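Local atomic coordinates of uncharacterized HDOD domain protein (Geobacter sulfurreducens, PDB entry 3HC1), a protein that is of unknown function but is an HDOD-family protein with a two-iron site, consistent with a metal-dependent phosphohydrolase of the HD superfamily. Residues A[154-157]-A[158-161]; A[189-192]-A[193-197]; A[283-286]-A[287-291]. One frame throughout, in Å; residues are numbered along the deposited sequence.

Interaction 1 of 3, residues A[154-157]-A[158-161]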
loop_
_atom_site.group_PDB
_atom_site.type_symbol
_atom_site.label_atom_id
_atom_site.label_comp_id
_atom_site.label_asym_id
_atom_site.label_seq_id
_atom_site.Cartn_x
_atom_site.Cartn_y
_atom_site.Cartn_z
ATOM N N VAL A 154 -1.514 5.326 4.194
ATOM C CA VAL A 154 -0.857 5.670 5.469
ATOM C C VAL A 154 -1.528 6.905 6.126
ATOM O O VAL A 154 -1.557 7.029 7.333
ATOM C CB VAL A 154 0.675 5.852 5.278
ATOM C CG1 VAL A 154 0.985 7.136 4.464
ATOM C CG2 VAL A 154 1.358 5.876 6.560
ATOM N N GLY A 155 -2.137 7.777 5.329
ATOM C CA GLY A 155 -2.923 8.883 5.868
ATOM C C GLY A 155 -4.155 8.512 6.680
ATOM O O GLY A 155 -4.496 9.252 7.607
ATOM N N GLU A 156 -4.831 7.427 6.305
ATOM C CA GLU A 156 -5.998 6.905 7.064
ATOM C C GLU A 156 -5.516 6.302 8.355
ATOM O O GLU A 156 -6.205 6.385 9.364
ATOM C CB GLU A 156 -6.785 5.812 6.317
ATOM C CG GLU A 156 -7.463 6.195 5.075
ATOM C CD GLU A 156 -8.726 7.021 5.300
ATOM O OE1 GLU A 156 -8.640 8.028 6.007
ATOM O OE2 GLU A 156 -9.784 6.652 4.756
ATOM N N VAL A 157 -4.324 5.711 8.339
ATOM C CA VAL A 157 -3.724 5.211 9.537
ATOM C C VAL A 157 -3.490 6.361 10.482
ATOM O O VAL A 157 -3.827 6.296 11.651
ATOM C CB VAL A 157 -2.393 4.439 9.289
ATOM C CG1 VAL A 157 -1.723 4.107 10.626
ATOM C CG2 VAL A 157 -2.700 3.158 8.541
ATOM N N PHE A 158 -2.955 7.451 9.957
ATOM C CA PHE A 158 -2.743 8.624 10.778
ATOM C C PHE A 158 -4.014 9.188 11.362
ATOM O O PHE A 158 -4.061 9.479 12.545
ATOM C CB PHE A 158 -2.054 9.727 9.967
ATOM C CG PHE A 158 -1.914 10.994 10.725
ATOM C CD1 PHE A 158 -0.874 11.144 11.614
ATOM C CD2 PHE A 158 -2.857 12.006 10.607
ATOM C CE1 PHE A 158 -0.750 12.310 12.336
ATOM C CE2 PHE A 158 -2.723 13.157 11.335
ATOM C CZ PHE A 158 -1.679 13.296 12.198
ATOM N N ILE A 159 -5.035 9.414 10.526
ATOM C CA ILE A 159 -6.247 10.031 11.009
ATOM C C ILE A 159 -6.923 9.099 12.047
ATOM O O ILE A 159 -7.448 9.587 13.063
ATOM C CB ILE A 159 -7.219 10.347 9.872
ATOM C CG1 ILE A 159 -6.577 11.330 8.875
ATOM C CG2 ILE A 159 -8.553 10.894 10.367
ATOM C CD1 ILE A 159 -7.436 11.528 7.663
ATOM N N ASN A 160 -6.926 7.792 11.742
ATOM C CA ASN A 160 -7.590 6.760 12.579
ATOM C C ASN A 160 -6.970 6.713 13.978
ATOM O O ASN A 160 -7.682 6.691 14.976
ATOM C CB ASN A 160 -7.534 5.373 11.912
ATOM C CG ASN A 160 -8.347 4.312 12.683
ATOM O OD1 ASN A 160 -9.481 4.565 13.147
ATOM N ND2 ASN A 160 -7.778 3.141 12.819
ATOM N N PHE A 161 -5.647 6.740 14.041
ATOM C CA PHE A 161 -4.930 6.544 15.309
ATOM C C PHE A 161 -4.686 7.877 16.029
ATOM O O PHE A 161 -4.590 7.911 17.260
ATOM C CB PHE A 161 -3.585 5.851 15.110
ATOM C CG PHE A 161 -3.646 4.367 14.844
ATOM C CD1 PHE A 161 -4.788 3.593 15.137
ATOM C CD2 PHE A 161 -2.504 3.727 14.354
ATOM C CE1 PHE A 161 -4.793 2.255 14.929
ATOM C CE2 PHE A 161 -2.504 2.351 14.144
ATOM C CZ PHE A 161 -3.655 1.621 14.436
#
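Val157 and Phe161, one helical turn apart, carry the main side-chain contact of this stretch. The two side chains run side by side in the same direction, and Val157 CG1 lies 3.8 Å from Phe161 CD2 and almost as near CE2. That reach depends on the valine's first torsion (chi1 172°), which sets CG1 opposite the backbone N and beside the carbonyl carbon, on the side of the following turn. A looser contact sets the methyl Ile159 CD1 4.1 Å from the carboxylate oxygen Glu156 OE1, where the bent glutamate chain crosses it.

The backbone supplies the polar part, four successive i to i+4 hydrogen bonds of a regular alpha helix: Phe158, Ile159, Asn160 and Phe161 donate to Val154, Gly155, Glu156 and Val157. Asn160 N to Glu156 O is 2.9 Å. The amide of Asn160 leads away from the preceding turn, and its OD1 accepts from Leu114 N.

Helix 154-162 follows directly on the iron ligands His152 and Asp153. Helix 193-203 packs against Val154, Glu156 and Phe158, helix 116-136 covers Val157 through Leu119, and Phe167 of helix 164-177 lies on Glu156, Ile159 and Asn160.

Interaction 2 of 3, residues A[189-192]-A[193-197]. With FE (Fe (III) ion), chain B.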
loop_
_atom_site.group_PDB
_atom_site.type_symbol
_atom_site.label_atom_id
_atom_site.label_comp_id
_atom_site.label_asym_id
_atom_site.label_seq_id
_atom_site.Cartn_x
_atom_site.Cartn_y
_atom_site.Cartn_z
ATOM N N PHE A 189 -13.332 17.858 6.855
ATOM C CA PHE A 189 -12.016 18.467 7.108
ATOM C C PHE A 189 -11.507 19.400 5.999
ATOM O O PHE A 189 -10.484 20.031 6.182
ATOM C CB PHE A 189 -10.971 17.386 7.306
ATOM C CG PHE A 189 -11.364 16.304 8.266
ATOM C CD1 PHE A 189 -12.030 16.592 9.442
ATOM C CD2 PHE A 189 -11.011 14.983 8.010
ATOM C CE1 PHE A 189 -12.370 15.579 10.318
ATOM C CE2 PHE A 189 -11.341 13.974 8.886
ATOM C CZ PHE A 189 -12.025 14.281 10.046
ATOM N N GLY A 190 -12.160 19.460 4.838
ATOM C CA GLY A 190 -11.588 20.173 3.652
ATOM C C GLY A 190 -10.304 19.616 3.032
ATOM O O GLY A 190 -9.660 20.261 2.211
ATOM N N THR A 191 -9.922 18.415 3.430
ATOM C CA THR A 191 -8.733 17.740 2.908
ATOM C C THR A 191 -8.982 16.256 3.125
ATOM O O THR A 191 -9.921 15.893 3.824
ATOM C CB THR A 191 -7.430 18.215 3.601
ATOM O OG1 THR A 191 -6.302 17.740 2.852
ATOM C CG2 THR A 191 -7.310 17.709 5.052
ATOM N N SER A 192 -8.151 15.384 2.545
ATOM C CA SER A 192 -8.323 13.947 2.741
ATOM C C SER A 192 -7.035 13.227 3.179
ATOM O O SER A 192 -5.951 13.829 3.279
ATOM C CB SER A 192 -8.861 13.334 1.445
ATOM O OG SER A 192 -7.783 12.932 0.598
ATOM N N HIS A 193 -7.155 11.922 3.393
ATOM C CA HIS A 193 -5.998 11.079 3.703
ATOM C C HIS A 193 -4.942 11.066 2.588
ATOM O O HIS A 193 -3.774 10.710 2.870
ATOM C CB HIS A 193 -6.397 9.640 4.035
ATOM C CG HIS A 193 -6.958 8.890 2.872
ATOM N ND1 HIS A 193 -8.221 9.138 2.364
ATOM C CD2 HIS A 193 -6.409 7.947 2.077
ATOM C CE1 HIS A 193 -8.434 8.339 1.336
ATOM N NE2 HIS A 193 -7.361 7.589 1.158
ATOM N N CYS A 194 -5.331 11.392 1.353
ATOM C CA CYS A 194 -4.376 11.601 0.250
ATOM C C CYS A 194 -3.404 12.707 0.587
ATOM O O CYS A 194 -2.202 12.525 0.562
ATOM C CB CYS A 194 -5.069 11.921 -1.044
ATOM S SG CYS A 194 -6.149 10.603 -1.651
ATOM N N GLU A 195 -3.913 13.858 0.972
ATOM C CA GLU A 195 -3.058 14.984 1.321
ATOM C C GLU A 195 -2.336 14.857 2.644
ATOM O O GLU A 195 -1.144 15.202 2.763
ATOM C CB GLU A 195 -3.919 16.249 1.309
ATOM C CG GLU A 195 -4.438 16.538 -0.074
ATOM C CD GLU A 195 -5.795 15.910 -0.368
ATOM O OE1 GLU A 195 -6.326 15.101 0.409
ATOM O OE2 GLU A 195 -6.318 16.251 -1.406
ATOM N N VAL A 196 -3.053 14.348 3.657
ATOM C CA VAL A 196 -2.431 14.045 4.913
ATOM C C VAL A 196 -1.346 13.013 4.726
ATOM O O VAL A 196 -0.286 13.165 5.310
ATOM C CB VAL A 196 -3.470 13.547 5.984
ATOM C CG1 VAL A 196 -2.828 13.103 7.334
ATOM C CG2 VAL A 196 -4.436 14.702 6.269
ATOM N N GLY A 197 -1.614 11.957 3.950
ATOM C CA GLY A 197 -0.600 10.888 3.753
ATOM C C GLY A 197 0.616 11.447 3.035
ATOM O O GLY A 197 1.775 11.058 3.304
HETATM FE FE FE B . -7.186 5.662 -0.080
HETATM O O HOH W 1 -7.185 4.097 -1.141
#
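Ser192 meets Glu195 and Cys194 through one hydroxyl. Its OG donates to Glu195 OE1 at 2.6 Å, approaching on the syn side of the carboxylate and 20° out of its plane, and accepts from Cys194 N at 3.0 Å. The torsion that allows both (chi1 90°) holds OG between the backbone N and the carbonyl carbon, over the first turn of the helix. Ser192 O takes the nearly straight bond from Val196 N.

Glu195 answers from the helix. Bent at chi2, its chain folds back so that OE1 also accepts from Ser192 N at 2.8 Å, this donor standing well above the carboxylate plane. Serine side chain to helix amide and glutamate side chain to serine amide together make a capping box, with Ser192 as the N-cap of helix 193-203. The other carboxylate oxygen, OE2, forms a salt bridge with Arg12, which probably favours the charged form. With a leucine in place of Glu195, Ser192 N and OG would probably lose their shared acceptor and Arg12 its carboxylate mate.

Thr191 slides past Glu195 in the opposite direction, its OG1 3.2 Å from Glu195 CB and hydrogen-bonded to Arg12 O. Directly after the cap comes His193, whose NE2 binds iron at 2.3 Å. Asp153, His217, His218 and Glu249 share that ion, and a water sits 1.9 Å from it. Cys194 SG lies over one face of the imidazole, toward its rim, while ND1 is hydrogen-bonded to Glu185.

Interaction 3 of 3, residues A[283-286]-A[287-291]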
loop_
_atom_site.group_PDB
_atom_site.type_symbol
_atom_site.label_atom_id
_atom_site.label_comp_id
_atom_site.label_asym_id
_atom_site.label_seq_id
_atom_site.Cartn_x
_atom_site.Cartn_y
_atom_site.Cartn_z
ATOM N N LEU A 283 -7.349 -10.455 -19.385
ATOM C CA LEU A 283 -6.818 -11.676 -18.743
ATOM C C LEU A 283 -6.264 -11.400 -17.341
ATOM O O LEU A 283 -6.384 -12.244 -16.456
ATOM C CB LEU A 283 -5.750 -12.321 -19.612
ATOM C CG LEU A 283 -6.282 -12.737 -20.994
ATOM C CD1 LEU A 283 -5.126 -13.229 -21.907
ATOM C CD2 LEU A 283 -7.412 -13.786 -20.892
ATOM N N ILE A 284 -5.673 -10.226 -17.138
ATOM C CA ILE A 284 -5.203 -9.842 -15.801
ATOM C C ILE A 284 -6.376 -9.702 -14.820
ATOM O O ILE A 284 -6.306 -10.222 -13.727
ATOM C CB ILE A 284 -4.369 -8.530 -15.772
ATOM C CG1 ILE A 284 -3.132 -8.627 -16.690
ATOM C CG2 ILE A 284 -3.933 -8.171 -14.296
ATOM C CD1 ILE A 284 -2.435 -7.304 -16.915
ATOM N N VAL A 285 -7.435 -8.990 -15.200
ATOM C CA VAL A 285 -8.597 -8.880 -14.335
ATOM C C VAL A 285 -9.158 -10.279 -14.045
ATOM O O VAL A 285 -9.460 -10.607 -12.901
ATOM C CB VAL A 285 -9.694 -7.986 -14.922
ATOM C CG1 VAL A 285 -10.993 -8.093 -14.031
ATOM C CG2 VAL A 285 -9.218 -6.571 -14.974
ATOM N N ALA A 286 -9.255 -11.114 -15.091
ATOM C CA ALA A 286 -9.741 -12.473 -14.918
ATOM C C ALA A 286 -8.925 -13.270 -13.937
ATOM O O ALA A 286 -9.515 -13.980 -13.052
ATOM C CB ALA A 286 -9.864 -13.201 -16.238
ATOM N N GLU A 287 -7.601 -13.152 -14.049
ATOM C CA GLU A 287 -6.677 -13.825 -13.116
ATOM C C GLU A 287 -6.865 -13.377 -11.669
ATOM O O GLU A 287 -6.883 -14.201 -10.730
ATOM C CB GLU A 287 -5.216 -13.605 -13.533
ATOM C CG GLU A 287 -4.246 -14.327 -12.627
ATOM C CD GLU A 287 -2.796 -13.990 -12.891
ATOM O OE1 GLU A 287 -2.473 -13.300 -13.890
ATOM O OE2 GLU A 287 -1.968 -14.468 -12.104
ATOM N N LEU A 288 -6.933 -12.062 -11.474
ATOM C CA LEU A 288 -7.177 -11.513 -10.125
ATOM C C LEU A 288 -8.463 -12.090 -9.525
ATOM O O LEU A 288 -8.482 -12.604 -8.393
ATOM C CB LEU A 288 -7.221 -9.980 -10.176
ATOM C CG LEU A 288 -5.827 -9.337 -10.447
ATOM C CD1 LEU A 288 -6.015 -7.851 -10.654
ATOM C CD2 LEU A 288 -4.774 -9.649 -9.360
ATOM N N ASP A 289 -9.530 -12.029 -10.315
ATOM C CA ASP A 289 -10.826 -12.479 -9.865
ATOM C C ASP A 289 -10.793 -13.972 -9.536
ATOM O O ASP A 289 -11.422 -14.421 -8.572
ATOM C CB ASP A 289 -11.856 -12.216 -10.951
ATOM C CG ASP A 289 -12.308 -10.785 -10.998
ATOM O OD1 ASP A 289 -11.885 -9.958 -10.135
ATOM O OD2 ASP A 289 -13.114 -10.492 -11.902
ATOM N N SER A 290 -10.047 -14.748 -10.319
ATOM C CA SER A 290 -9.901 -16.179 -10.034
ATOM C C SER A 290 -9.106 -16.460 -8.744
ATOM O O SER A 290 -9.219 -17.528 -8.160
ATOM C CB SER A 290 -9.256 -16.917 -11.215
ATOM O OG SER A 290 -7.841 -16.811 -11.186
ATOM N N SER A 291 -8.298 -15.521 -8.284
ATOM C CA SER A 291 -7.489 -15.798 -7.081
ATOM C C SER A 291 -7.736 -14.909 -5.850
ATOM O O SER A 291 -7.071 -15.084 -4.783
ATOM C CB SER A 291 -6.005 -15.790 -7.469
ATOM O OG SER A 291 -5.695 -14.558 -8.031
#
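Ile284 and Leu288 make the apolar pair on the inner side of this helix, Ile284 CG2 standing 4.2 Å from Leu288 CD1. Leu288 also lies against the backbone of the preceding turn, its CG 3.4 Å from Ile284 O. With CG opposite its own carbonyl carbon (chi1 -70°), the leucine lies back along the helix toward the isoleucine. Beneath them the main chain keeps alpha-helical spacing, and the bond from Leu288 N to Ile284 O is close to straight at 172°.

Val285 and Asp289 form a second pair, lying side by side and pointing the same way, with Val285 CG1 3.8 Å from Asp289 OD2. This is contact between a methyl and a carboxylate oxygen; the charge of Asp289 is met elsewhere, by a salt bridge from OD2 to Arg244 and a hydrogen bond between OD1 and Tyr240 OH.

The outer side is looser. Leu283 and Ala286 are exposed, and there the backbone does most of the joining, with Glu287 N bonded to Leu283 O and Ser290 N to Ala286 O. The extended Glu287 chain reaches straight out from the helix to a salt bridge between its OE2 and Arg136. Its carbonyl oxygen takes a hydrogen bond from a side chain one turn on, Ser291 OG donating to Glu287 O at 3.0 Å; a second bond, from Ser290 OG, is doubtful because that serine is modelled in two conformers.

Around this part of the long helix 281-302, helix 229-243 packs Phe236 on Val285 and Leu288, with Tyr240 also on Leu288. Helix 116-136 brings Ile129 and Leu132 against Leu288 and Arg136 against Ile284, while Thr137 and Phe279 from loops cover more of Ile284.

In the fold
The three contacts follow one another along an all-helical chain, each closing before the next opens. Interactions 1 and 2 are neighbours in the HDOD domain, their centres 10 Å apart. Helices 154-162 and 193-203 touch there: Phe158 CD2 lies 3.5 Å from Val196 CG1, and Glu156 packs on His193. Interaction 2 supplies the iron ligand His193, and the side chain of Glu156 in interaction 1 comes within about 5 Å of an iron. Interaction 3, on helix 281-302, lies across the chain's centre from interaction 1; its centre is about 30 Å from that of interaction 1 and 32 Å from that of interaction 2. Helix 116-136, which contributes the ligand His122, packs against both interactions 1 and 3.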